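Local coordinates for protein phosphoribosylaminoimidazole-succinocarboxamide synthase (Pyrococcus horikoshii, PDB 4O7T) that catalyses the ATP-dependent joining of L-aspartate to 5-amino-1-(5-phospho-D-ribosyl)imidazole-4-carboxylate, giving SAICAR in de novo purine biosynthesis, at residues Gly36-Arg41 with Asp211-Asp216; Trp47-Leu52 with Glu191-Thr196; Val95-Leu100 with Arg198-Lys203. One frame throughout, in Å; residues are numbered along the deposited sequence.

Contact 1: residues Gly36-Arg41 with Asp211-Asp216. With ASP (aspartic acid), chain D.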
loop_
_atom_site.group_PDB
_atom_site.type_symbol
_atom_site.label_atom_id
_atom_site.label_comp_id
_atom_site.label_asym_id
_atom_site.label_seq_id
_atom_site.Cartn_x
_atom_site.Cartn_y
_atom_site.Cartn_z
ATOM N N GLY A 36 -18.232 -2.561 -10.090
ATOM C CA GLY A 36 -19.588 -2.317 -10.592
ATOM C C GLY A 36 -19.935 -2.864 -11.972
ATOM O O GLY A 36 -21.019 -2.590 -12.490
ATOM N N THR A 37 -19.030 -3.645 -12.563
ATOM C CA THR A 37 -19.223 -4.184 -13.915
ATOM C C THR A 37 -20.170 -5.398 -13.988
ATOM O O THR A 37 -20.754 -5.673 -15.037
ATOM C CB THR A 37 -17.877 -4.519 -14.592
ATOM O OG1 THR A 37 -17.217 -5.556 -13.865
ATOM C CG2 THR A 37 -16.971 -3.296 -14.629
ATOM N N LYS A 38 -20.316 -6.118 -12.875
ATOM C CA LYS A 38 -21.259 -7.234 -12.776
ATOM C C LYS A 38 -22.428 -6.818 -11.879
ATOM O O LYS A 38 -22.213 -6.345 -10.770
ATOM C CB LYS A 38 -20.548 -8.473 -12.213
ATOM C CG LYS A 38 -21.429 -9.697 -12.040
ATOM C CD LYS A 38 -20.640 -10.882 -11.499
ATOM C CE LYS A 38 -21.489 -12.142 -11.531
ATOM N NZ LYS A 38 -20.732 -13.358 -11.110
ATOM N N LYS A 39 -23.661 -6.992 -12.358
ATOM C CA LYS A 39 -24.853 -6.530 -11.632
ATOM C C LYS A 39 -25.953 -7.574 -11.603
ATOM O O LYS A 39 -26.193 -8.262 -12.595
ATOM C CB LYS A 39 -25.437 -5.267 -12.270
ATOM C CG LYS A 39 -24.521 -4.064 -12.326
ATOM C CD LYS A 39 -25.114 -3.024 -13.258
ATOM C CE LYS A 39 -24.322 -1.732 -13.200
ATOM N NZ LYS A 39 -24.723 -0.813 -14.301
ATOM N N ALA A 40 -26.635 -7.662 -10.465
ATOM C CA ALA A 40 -27.830 -8.487 -10.311
ATOM C C ALA A 40 -28.639 -7.972 -9.133
ATOM O O ALA A 40 -28.149 -7.175 -8.324
ATOM C CB ALA A 40 -27.466 -9.957 -10.117
ATOM N N ARG A 41 -29.887 -8.407 -9.044
ATOM C CA ARG A 41 -30.754 -8.019 -7.944
ATOM C C ARG A 41 -31.200 -9.277 -7.227
ATOM O O ARG A 41 -31.548 -10.262 -7.870
ATOM C CB ARG A 41 -31.964 -7.242 -8.464
ATOM C CG ARG A 41 -31.612 -6.062 -9.361
ATOM C CD ARG A 41 -32.833 -5.241 -9.762
ATOM N NE ARG A 41 -33.344 -4.421 -8.661
ATOM C CZ ARG A 41 -34.207 -4.840 -7.738
ATOM N NH1 ARG A 41 -34.668 -6.083 -7.769
ATOM N NH2 ARG A 41 -34.602 -4.016 -6.773
ATOM N N ASP A 211 -18.977 -13.496 -2.127
ATOM C CA ASP A 211 -18.135 -14.300 -3.034
ATOM C C ASP A 211 -18.959 -15.338 -3.807
ATOM O O ASP A 211 -18.609 -15.701 -4.928
ATOM C CB ASP A 211 -16.995 -14.996 -2.290
ATOM C CG ASP A 211 -15.742 -14.106 -2.126
ATOM O OD1 ASP A 211 -15.631 -13.026 -2.742
ATOM O OD2 ASP A 211 -14.846 -14.520 -1.373
ATOM N N VAL A 212 -20.044 -15.803 -3.195
ATOM C CA VAL A 212 -21.052 -16.648 -3.859
ATOM C C VAL A 212 -21.584 -15.973 -5.142
ATOM O O VAL A 212 -21.707 -16.619 -6.186
ATOM C CB VAL A 212 -22.193 -16.994 -2.868
ATOM C CG1 VAL A 212 -23.431 -17.516 -3.575
ATOM C CG2 VAL A 212 -21.697 -18.006 -1.833
ATOM N N PHE A 213 -21.870 -14.671 -5.063
ATOM C CA PHE A 213 -22.257 -13.897 -6.247
ATOM C C PHE A 213 -21.053 -13.537 -7.115
ATOM O O PHE A 213 -21.117 -13.640 -8.337
ATOM C CB PHE A 213 -23.046 -12.643 -5.846
ATOM C CG PHE A 213 -23.140 -11.593 -6.925
ATOM C CD1 PHE A 213 -23.880 -11.822 -8.093
ATOM C CD2 PHE A 213 -22.523 -10.365 -6.762
ATOM C CE1 PHE A 213 -23.983 -10.842 -9.071
ATOM C CE2 PHE A 213 -22.624 -9.385 -7.737
ATOM C CZ PHE A 213 -23.348 -9.627 -8.895
ATOM N N ARG A 214 -19.955 -13.118 -6.490
ATOM C CA ARG A 214 -18.769 -12.710 -7.247
ATOM C C ARG A 214 -18.274 -13.819 -8.195
ATOM O O ARG A 214 -17.917 -13.537 -9.332
ATOM C CB ARG A 214 -17.637 -12.262 -6.316
ATOM C CG ARG A 214 -17.850 -10.907 -5.643
ATOM C CD ARG A 214 -16.589 -10.500 -4.896
ATOM N NE ARG A 214 -16.805 -9.382 -3.978
ATOM C CZ ARG A 214 -16.933 -9.491 -2.657
ATOM N NH1 ARG A 214 -17.125 -8.401 -1.933
ATOM N NH2 ARG A 214 -16.874 -10.677 -2.052
ATOM N N PHE A 215 -18.272 -15.068 -7.723
ATOM C CA PHE A 215 -17.671 -16.175 -8.481
ATOM C C PHE A 215 -18.635 -17.326 -8.786
ATOM O O PHE A 215 -18.194 -18.443 -9.073
ATOM C CB PHE A 215 -16.412 -16.693 -7.762
ATOM C CG PHE A 215 -15.370 -15.635 -7.541
ATOM C CD1 PHE A 215 -14.703 -15.060 -8.623
ATOM C CD2 PHE A 215 -15.068 -15.195 -6.256
ATOM C CE1 PHE A 215 -13.756 -14.066 -8.423
ATOM C CE2 PHE A 215 -14.122 -14.206 -6.051
ATOM C CZ PHE A 215 -13.464 -13.642 -7.137
ATOM N N ASP A 216 -19.940 -17.044 -8.724
ATOM C CA ASP A 216 -20.990 -18.014 -9.045
ATOM C C ASP A 216 -20.838 -19.315 -8.252
ATOM O O ASP A 216 -20.920 -20.411 -8.809
ATOM C CB ASP A 216 -21.027 -18.283 -10.560
ATOM C CG ASP A 216 -21.166 -17.006 -11.379
ATOM O OD1 ASP A 216 -21.939 -16.107 -10.981
ATOM O OD2 ASP A 216 -20.494 -16.889 -12.420
HETATM N N ASP D . -15.945 -7.239 -6.299
HETATM C CA ASP D . -15.796 -5.953 -5.555
HETATM C C ASP D . -16.919 -5.716 -4.555
HETATM O O ASP D . -17.931 -5.093 -4.878
HETATM C CB ASP D . -15.713 -4.764 -6.517
HETATM C CG ASP D . -14.322 -4.540 -7.055
HETATM O OD1 ASP D . -13.988 -3.375 -7.360
HETATM O OD2 ASP D . -13.558 -5.519 -7.180
HETATM O OXT ASP D . -16.821 -6.119 -3.396
#

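Contact 2: residues Trp47-Leu52 with Glu191-Thr196. With TMP (thymidine-5'-phosphate), chain B.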
loop_
_atom_site.group_PDB
_atom_site.type_symbol
_atom_site.label_atom_id
_atom_site.label_comp_id
_atom_site.label_asym_id
_atom_site.label_seq_id
_atom_site.Cartn_x
_atom_site.Cartn_y
_atom_site.Cartn_z
ATOM N N TRP A 47 -32.905 -6.599 3.157
ATOM C CA TRP A 47 -33.386 -6.971 4.490
ATOM C C TRP A 47 -32.359 -7.723 5.298
ATOM O O TRP A 47 -32.129 -7.410 6.465
ATOM C CB TRP A 47 -34.675 -7.781 4.386
ATOM C CG TRP A 47 -35.385 -7.931 5.705
ATOM C CD1 TRP A 47 -36.376 -7.102 6.236
ATOM C CD2 TRP A 47 -35.166 -8.974 6.721
ATOM N NE1 TRP A 47 -36.779 -7.552 7.475
ATOM C CE2 TRP A 47 -36.092 -8.672 7.827
ATOM C CE3 TRP A 47 -34.329 -10.085 6.825
ATOM C CZ2 TRP A 47 -36.156 -9.465 8.972
ATOM C CZ3 TRP A 47 -34.402 -10.872 7.983
ATOM C CH2 TRP A 47 -35.295 -10.570 9.030
ATOM N N LEU A 48 -31.734 -8.722 4.682
ATOM C CA LEU A 48 -30.689 -9.502 5.339
ATOM C C LEU A 48 -29.513 -8.627 5.779
ATOM O O LEU A 48 -29.081 -8.693 6.930
ATOM C CB LEU A 48 -30.211 -10.623 4.415
ATOM C CG LEU A 48 -31.194 -11.789 4.278
ATOM C CD1 LEU A 48 -30.952 -12.560 2.986
ATOM C CD2 LEU A 48 -31.118 -12.702 5.495
ATOM N N ASN A 49 -29.016 -7.797 4.865
ATOM C CA ASN A 49 -27.877 -6.930 5.151
ATOM C C ASN A 49 -28.188 -5.904 6.249
ATOM O O ASN A 49 -27.356 -5.673 7.141
ATOM C CB ASN A 49 -27.371 -6.266 3.860
ATOM C CG ASN A 49 -26.578 -7.219 2.986
ATOM O OD1 ASN A 49 -26.276 -8.340 3.379
ATOM N ND2 ASN A 49 -26.232 -6.769 1.790
ATOM N N ALA A 50 -29.394 -5.330 6.202
ATOM C CA ALA A 50 -29.862 -4.405 7.242
ATOM C C ALA A 50 -29.838 -5.060 8.622
ATOM O O ALA A 50 -29.220 -4.547 9.558
ATOM C CB ALA A 50 -31.254 -3.877 6.917
ATOM N N GLN A 51 -30.490 -6.211 8.733
ATOM C CA GLN A 51 -30.601 -6.912 9.999
ATOM C C GLN A 51 -29.243 -7.306 10.533
ATOM O O GLN A 51 -28.968 -7.149 11.723
ATOM C CB GLN A 51 -31.464 -8.171 9.852
ATOM C CG GLN A 51 -32.869 -7.927 9.324
ATOM C CD GLN A 51 -33.645 -6.925 10.146
ATOM O OE1 GLN A 51 -33.738 -7.048 11.364
ATOM N NE2 GLN A 51 -34.206 -5.922 9.481
ATOM N N LEU A 52 -28.392 -7.828 9.655
ATOM C CA LEU A 52 -27.093 -8.305 10.088
ATOM C C LEU A 52 -26.188 -7.162 10.556
ATOM O O LEU A 52 -25.437 -7.324 11.525
ATOM C CB LEU A 52 -26.431 -9.160 9.012
ATOM C CG LEU A 52 -27.101 -10.531 8.846
ATOM C CD1 LEU A 52 -26.692 -11.197 7.535
ATOM C CD2 LEU A 52 -26.822 -11.433 10.041
ATOM N N GLU A 191 -21.615 -0.085 6.849
ATOM C CA GLU A 191 -22.298 -1.342 7.127
ATOM C C GLU A 191 -21.312 -2.424 7.536
ATOM O O GLU A 191 -20.093 -2.285 7.317
ATOM C CB GLU A 191 -23.084 -1.810 5.882
ATOM C CG GLU A 191 -22.196 -2.353 4.767
ATOM C CD GLU A 191 -22.963 -2.805 3.534
ATOM O OE1 GLU A 191 -23.546 -3.901 3.533
ATOM O OE2 GLU A 191 -22.953 -2.088 2.530
ATOM N N ILE A 192 -21.853 -3.495 8.121
ATOM C CA ILE A 192 -21.125 -4.746 8.301
ATOM C C ILE A 192 -22.088 -5.881 7.952
ATOM O O ILE A 192 -23.011 -6.161 8.699
ATOM C CB ILE A 192 -20.586 -4.948 9.740
ATOM C CG1 ILE A 192 -19.801 -3.725 10.226
ATOM C CG2 ILE A 192 -19.711 -6.196 9.801
ATOM C CD1 ILE A 192 -19.411 -3.772 11.693
ATOM N N SER A 193 -21.865 -6.519 6.804
ATOM C CA SER A 193 -22.795 -7.501 6.267
ATOM C C SER A 193 -22.008 -8.517 5.437
ATOM O O SER A 193 -20.802 -8.336 5.240
ATOM C CB SER A 193 -23.817 -6.787 5.373
ATOM O OG SER A 193 -23.202 -6.324 4.182
ATOM N N PRO A 194 -22.680 -9.569 4.922
ATOM C CA PRO A 194 -21.977 -10.500 4.028
ATOM C C PRO A 194 -21.541 -9.865 2.703
ATOM O O PRO A 194 -20.805 -10.511 1.951
ATOM C CB PRO A 194 -23.013 -11.611 3.782
ATOM C CG PRO A 194 -23.943 -11.526 4.948
ATOM C CD PRO A 194 -24.044 -10.049 5.229
ATOM N N ASP A 195 -22.002 -8.633 2.420
ATOM C CA ASP A 195 -21.454 -7.818 1.310
ATOM C C ASP A 195 -20.032 -7.330 1.591
ATOM O O ASP A 195 -19.221 -7.199 0.667
ATOM C CB ASP A 195 -22.322 -6.573 1.008
ATOM C CG ASP A 195 -23.531 -6.886 0.123
ATOM O OD1 ASP A 195 -24.130 -5.948 -0.440
ATOM O OD2 ASP A 195 -23.901 -8.065 -0.006
ATOM N N THR A 196 -19.738 -7.055 2.862
ATOM C CA THR A 196 -18.490 -6.383 3.228
ATOM C C THR A 196 -17.527 -7.231 4.078
ATOM O O THR A 196 -16.508 -6.720 4.578
ATOM C CB THR A 196 -18.778 -5.023 3.912
ATOM O OG1 THR A 196 -19.577 -5.239 5.079
ATOM C CG2 THR A 196 -19.539 -4.100 2.956
HETATM P P TMP B . -10.476 -7.759 -1.450
HETATM O O1P TMP B . -11.239 -7.487 -2.697
HETATM O O2P TMP B . -9.438 -6.693 -1.154
HETATM O O3P TMP B . -10.003 -9.180 -1.248
HETATM O "O5'" TMP B . -11.614 -7.576 -0.332
HETATM C "C5'" TMP B . -11.329 -7.649 1.072
HETATM C "C4'" TMP B . -12.624 -7.545 1.871
HETATM O "O4'" TMP B . -13.170 -6.225 1.767
HETATM C "C3'" TMP B . -13.718 -8.507 1.402
HETATM O "O3'" TMP B . -14.315 -9.062 2.563
HETATM C "C2'" TMP B . -14.803 -7.673 0.779
HETATM C "C1'" TMP B . -14.518 -6.258 1.269
HETATM N N1 TMP B . -14.713 -5.271 0.196
HETATM C C2 TMP B . -15.797 -4.354 0.271
HETATM O O2 TMP B . -16.578 -4.406 1.241
HETATM N N3 TMP B . -16.004 -3.428 -0.688
HETATM C C4 TMP B . -15.184 -3.360 -1.756
HETATM O O4 TMP B . -15.384 -2.514 -2.657
HETATM C C5 TMP B . -14.031 -4.298 -1.870
HETATM C C5M TMP B . -13.083 -4.255 -3.050
HETATM C C6 TMP B . -13.858 -5.235 -0.857
#

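Contact 3: residues Val95-Leu100 with Arg198-Lys203. With TMP (thymidine-5'-phosphate), chain B.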
loop_
_atom_site.group_PDB
_atom_site.type_symbol
_atom_site.label_atom_id
_atom_site.label_comp_id
_atom_site.label_asym_id
_atom_site.label_seq_id
_atom_site.Cartn_x
_atom_site.Cartn_y
_atom_site.Cartn_z
ATOM N N VAL A 95 -7.261 -14.527 7.095
ATOM C CA VAL A 95 -7.017 -15.690 6.254
ATOM C C VAL A 95 -6.817 -15.162 4.829
ATOM O O VAL A 95 -7.552 -14.262 4.407
ATOM C CB VAL A 95 -8.225 -16.662 6.331
ATOM C CG1 VAL A 95 -8.142 -17.740 5.272
ATOM C CG2 VAL A 95 -8.316 -17.283 7.725
ATOM N N VAL A 96 -5.812 -15.671 4.111
ATOM C CA VAL A 96 -5.548 -15.217 2.735
ATOM C C VAL A 96 -6.705 -15.518 1.784
ATOM O O VAL A 96 -7.175 -16.665 1.669
ATOM C CB VAL A 96 -4.232 -15.778 2.153
ATOM C CG1 VAL A 96 -4.045 -15.338 0.715
ATOM C CG2 VAL A 96 -3.045 -15.334 2.986
ATOM N N ALA A 97 -7.168 -14.467 1.117
ATOM C CA ALA A 97 -8.262 -14.561 0.140
ATOM C C ALA A 97 -8.259 -13.311 -0.726
ATOM O O ALA A 97 -7.596 -12.335 -0.396
ATOM C CB ALA A 97 -9.600 -14.691 0.852
ATOM N N GLY A 98 -9.015 -13.337 -1.821
ATOM C CA GLY A 98 -9.221 -12.137 -2.641
ATOM C C GLY A 98 -7.945 -11.474 -3.105
ATOM O O GLY A 98 -6.988 -12.159 -3.498
ATOM N N SER A 99 -7.906 -10.143 -3.028
ATOM C CA SER A 99 -6.766 -9.369 -3.555
ATOM C C SER A 99 -5.443 -9.627 -2.824
ATOM O O SER A 99 -4.360 -9.379 -3.380
ATOM C CB SER A 99 -7.070 -7.861 -3.540
ATOM O OG SER A 99 -7.084 -7.387 -2.202
ATOM N N LEU A 100 -5.517 -10.121 -1.587
ATOM C CA LEU A 100 -4.278 -10.429 -0.840
ATOM C C LEU A 100 -3.344 -11.448 -1.542
ATOM O O LEU A 100 -2.123 -11.427 -1.347
ATOM C CB LEU A 100 -4.576 -10.846 0.607
ATOM C CG LEU A 100 -3.365 -10.923 1.550
ATOM C CD1 LEU A 100 -2.613 -9.590 1.636
ATOM C CD2 LEU A 100 -3.771 -11.403 2.933
ATOM N N ARG A 198 -15.835 -11.542 4.402
ATOM C CA ARG A 198 -15.774 -12.936 3.982
ATOM C C ARG A 198 -16.065 -13.845 5.186
ATOM O O ARG A 198 -15.429 -13.723 6.240
ATOM C CB ARG A 198 -14.440 -13.278 3.292
ATOM C CG ARG A 198 -14.330 -12.716 1.864
ATOM C CD ARG A 198 -13.136 -13.262 1.091
ATOM N NE ARG A 198 -13.141 -12.764 -0.292
ATOM C CZ ARG A 198 -12.401 -11.748 -0.732
ATOM N NH1 ARG A 198 -11.539 -11.130 0.070
ATOM N NH2 ARG A 198 -12.490 -11.370 -1.996
ATOM N N PHE A 199 -17.061 -14.715 5.019
ATOM C CA PHE A 199 -17.466 -15.682 6.033
ATOM C C PHE A 199 -17.344 -17.096 5.450
ATOM O O PHE A 199 -18.025 -17.423 4.477
ATOM C CB PHE A 199 -18.926 -15.469 6.451
ATOM C CG PHE A 199 -19.233 -14.109 7.054
ATOM C CD1 PHE A 199 -18.513 -13.611 8.146
ATOM C CD2 PHE A 199 -20.300 -13.351 6.565
ATOM C CE1 PHE A 199 -18.831 -12.378 8.709
ATOM C CE2 PHE A 199 -20.628 -12.122 7.133
ATOM C CZ PHE A 199 -19.895 -11.633 8.207
ATOM N N TRP A 200 -16.492 -17.934 6.041
ATOM C CA TRP A 200 -16.376 -19.335 5.620
ATOM C C TRP A 200 -16.917 -20.276 6.656
ATOM O O TRP A 200 -16.707 -20.070 7.858
ATOM C CB TRP A 200 -14.929 -19.724 5.352
ATOM C CG TRP A 200 -14.300 -19.091 4.140
ATOM C CD1 TRP A 200 -14.893 -18.222 3.223
ATOM C CD2 TRP A 200 -12.929 -19.289 3.651
ATOM N NE1 TRP A 200 -14.003 -17.856 2.257
ATOM C CE2 TRP A 200 -12.804 -18.461 2.447
ATOM C CE3 TRP A 200 -11.828 -20.016 4.090
ATOM C CZ2 TRP A 200 -11.622 -18.397 1.715
ATOM C CZ3 TRP A 200 -10.639 -19.947 3.342
ATOM C CH2 TRP A 200 -10.538 -19.149 2.187
ATOM N N ASP A 201 -17.593 -21.337 6.216
ATOM C CA ASP A 201 -17.961 -22.395 7.160
ATOM C C ASP A 201 -16.672 -23.018 7.694
ATOM O O ASP A 201 -15.773 -23.315 6.914
ATOM C CB ASP A 201 -18.822 -23.468 6.511
ATOM C CG ASP A 201 -19.116 -24.607 7.463
ATOM O OD1 ASP A 201 -20.004 -24.441 8.316
ATOM O OD2 ASP A 201 -18.422 -25.644 7.383
ATOM N N ALA A 202 -16.591 -23.208 9.015
ATOM C CA ALA A 202 -15.362 -23.686 9.669
ATOM C C ALA A 202 -14.943 -25.079 9.185
ATOM O O ALA A 202 -13.746 -25.397 9.125
ATOM C CB ALA A 202 -15.516 -23.668 11.190
ATOM N N LYS A 203 -15.940 -25.872 8.806
ATOM C CA LYS A 203 -15.759 -27.254 8.391
ATOM C C LYS A 203 -15.426 -27.407 6.900
ATOM O O LYS A 203 -14.393 -27.993 6.521
ATOM C CB LYS A 203 -17.061 -27.998 8.680
ATOM C CG LYS A 203 -16.884 -29.340 9.350
ATOM C CD LYS A 203 -16.022 -30.292 8.527
ATOM C CE LYS A 203 -15.780 -31.566 9.309
ATOM N NZ LYS A 203 -17.062 -32.070 9.875
HETATM P P TMP B . -10.476 -7.759 -1.450
HETATM O O1P TMP B . -11.239 -7.487 -2.697
HETATM O O2P TMP B . -9.438 -6.693 -1.154
HETATM O O3P TMP B . -10.003 -9.180 -1.248
HETATM O "O5'" TMP B . -11.614 -7.576 -0.332
HETATM C "C5'" TMP B . -11.329 -7.649 1.072
HETATM C "C4'" TMP B . -12.624 -7.545 1.871
HETATM O "O4'" TMP B . -13.170 -6.225 1.767
HETATM C "C3'" TMP B . -13.718 -8.507 1.402
HETATM O "O3'" TMP B . -14.315 -9.062 2.563
HETATM C "C2'" TMP B . -14.803 -7.673 0.779
HETATM C "C1'" TMP B . -14.518 -6.258 1.269
HETATM N N1 TMP B . -14.713 -5.271 0.196
HETATM C C2 TMP B . -15.797 -4.354 0.271
HETATM O O2 TMP B . -16.578 -4.406 1.241
HETATM N N3 TMP B . -16.004 -3.428 -0.688
HETATM C C4 TMP B . -15.184 -3.360 -1.756
HETATM O O4 TMP B . -15.384 -2.514 -2.657
HETATM C C5 TMP B . -14.031 -4.298 -1.870
HETATM C C5M TMP B . -13.083 -4.255 -3.050
HETATM C C6 TMP B . -13.858 -5.235 -0.857
#

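Contact 1: residues Gly36-Arg41 with Asp211-Asp216
Lys38 and Ala40, alternate residues of strand 38-41 in a two-stranded hairpin, face the short helix 211-214, with the CA of Lys38 8.2 Å from the CA of Arg214. The strand enters this contact through a classic beta bulge, where Thr37 and Lys38 both stand opposite Ala33 of its hairpin partner, strand 30-33. The helix gives out at Phe215, leaving the carbonyls of Phe213 and Arg214 for Lys38 to reach.

Lys38 reaches them fully stretched. Its CG stands anti to the backbone N (chi1 179°) and the rest of the chain stays extended, which carries the methylenes along Phe213, the two side chains running past each other in opposite directions. CG comes 3.7 Å from CZ of the Phe213 ring, and the NZ lies over the ring face, 4.9 Å from the centroid, a cation-pi contact. From there NZ donates to the O of Phe213 at 2.8 Å and nearly in line with that C=O, more weakly to the O of Arg214, and forms a salt bridge 3.0 Å long to OD1 of Asp216, reached from above the carboxylate plane. Ala40 CB touches CE1 of Phe213 at 3.7 Å, while Ala31, Ala33 and Leu220 also pack on this phenylalanine.

Arg214 turns away from the strand toward the bound aspartate, giving NH1 to its OXT at 2.7 Å, while NH2 bridges to Asp211 OD1. The ammonium of Lys38 thus probably offsets the partial negative charge of the carbonyls at the helix end, right at the arginine that holds the amino-acid ligand.

Contact 2: residues Trp47-Leu52 with Glu191-Thr196
Asn49 pushes its amide from helix 45-62 against Ser193 and Pro194, and the carbonyl oxygen OD1 is buried there without a hydrogen-bonding partner in the model. What it meets is carbon: CD of Pro194 at 3.4 Å and CB of Ser193 at 3.5 Å. The loop 191-196 that receives it is folded round an ST turn, in which Ser193 OG accepts from the backbone N of Asp195, two residues on. The same hydroxyl donates to OE1 of Glu191 at 2.5 Å, and Thr196 OG1 takes the backbone N-H of Ser193, so the loop is tied together by its own side chains and leads into strand 197-201.

The other end of the Asn49 amide, ND2, sits over the carboxylate of Asp195, 3.2 Å from OD1, with the two planes 80° apart and the side chains crossing nearly at a right angle. That carboxylate has firmer company in Lys45, which bridges to OD1, and in Tyr224 of helix 220-232, whose hydroxyl bonds to OD2. With CG anti to the carbonyl carbon (chi1 -76°), the asparagine amide reaches the loop, OD1 toward Ser193 and Pro194, ND2 toward Asp195.

One turn further on, the side chain of Leu52 adds an apolar contact, crossing the proline ring at about a right angle. Ser53 OG, next in the helix, takes the backbone N-H of Ile192. The far side of the loop borders a ligand: thymidine-5'-phosphate, which probably occupies the site of the carboxyaminoimidazole ribotide substrate, has its base oxygen O2 3.4 Å from the CA of Thr196, while across the loop Leu52 CD1 rests 3.7 Å from Pro194 CD.

Contact 3: residues Val95-Leu100 with Arg198-Lys203
Arg198 slides its side chain beneath Ala97 and Gly98, and its guanidinium ends as a flat plate between protein and ligand. Ala97 C and Gly98 CA lie over one face, the latter 3.4 Å from NH2; C3' of the bound thymidine-5'-phosphate lies over the opposite face. The phosphate oxygen O3P comes to the edge, in the plane of the group, where NH1 gives it a nearly straight bond (2.8 Å, 168°) and NH2 a weak one. The strongest partner of Arg198 is Asp211, which bridges to NE, and Asp173 bridges to NH1, so acidic residues set the rotation of the group and phosphate and carboxylates probably share its charge. Replacing Arg198 with a methionine would probably take the guanidinium bond from O3P and leave Asp211 OD2 and Asp173 without this arginine as a partner.

At Gly98, where phi is positive, a CB would run into Arg198 NH1 and O3P. Next to it, Ser99 grips the same phosphate, its backbone N giving O3P a bond of 2.9 Å and its hydroxyl one to O2P of 2.7 Å.

Strand 197-201 belongs to the antiparallel sheet in which strand 169-180 runs between it and 84-93, the strand before loop 95-100. Val172 on that middle strand has backbone hydrogen bonds to both Val95 and Arg198, and the side chains of Ala97, Arg198 and Trp200 pack on it.

Trp200, two residues on from Arg198 and on the same side, supplies the apolar half. With CG anti to the carbonyl carbon (chi1 -69°), the indole reaches back toward the loop and its six-membered ring takes the contact: CZ3 lies 3.9 Å from Val95 CG1, and CZ2 is 4.3 Å from Ala97 CB. That methyl also touches CD of Arg198 at 3.8 Å.

The centres of the three contacts lie 16 to 17 Å apart. Along the chain contacts 2 and 3 are both nested within contact 1 and cross each other, so strand 38-41, helix 45-62 and the loop 95-100 meet partners gathered between 191 and 216. Those later segments follow in order: the loop 191-196, strand 197-201, which shares a sheet with strands 84-93 and 169-180, then helix 211-214. Contacts 1 and 3 are joined by the Asp211-Arg198 salt bridge, Pro194 of contact 2 packs on Phe199, and Arg214 touches the Asp195 carbonyl. The single run thus lines neighbouring ligand sites, aspartate beside contact 1 and thymidine-5'-phosphate beside contacts 2 and 3, consistent with substrates brought together for ligation.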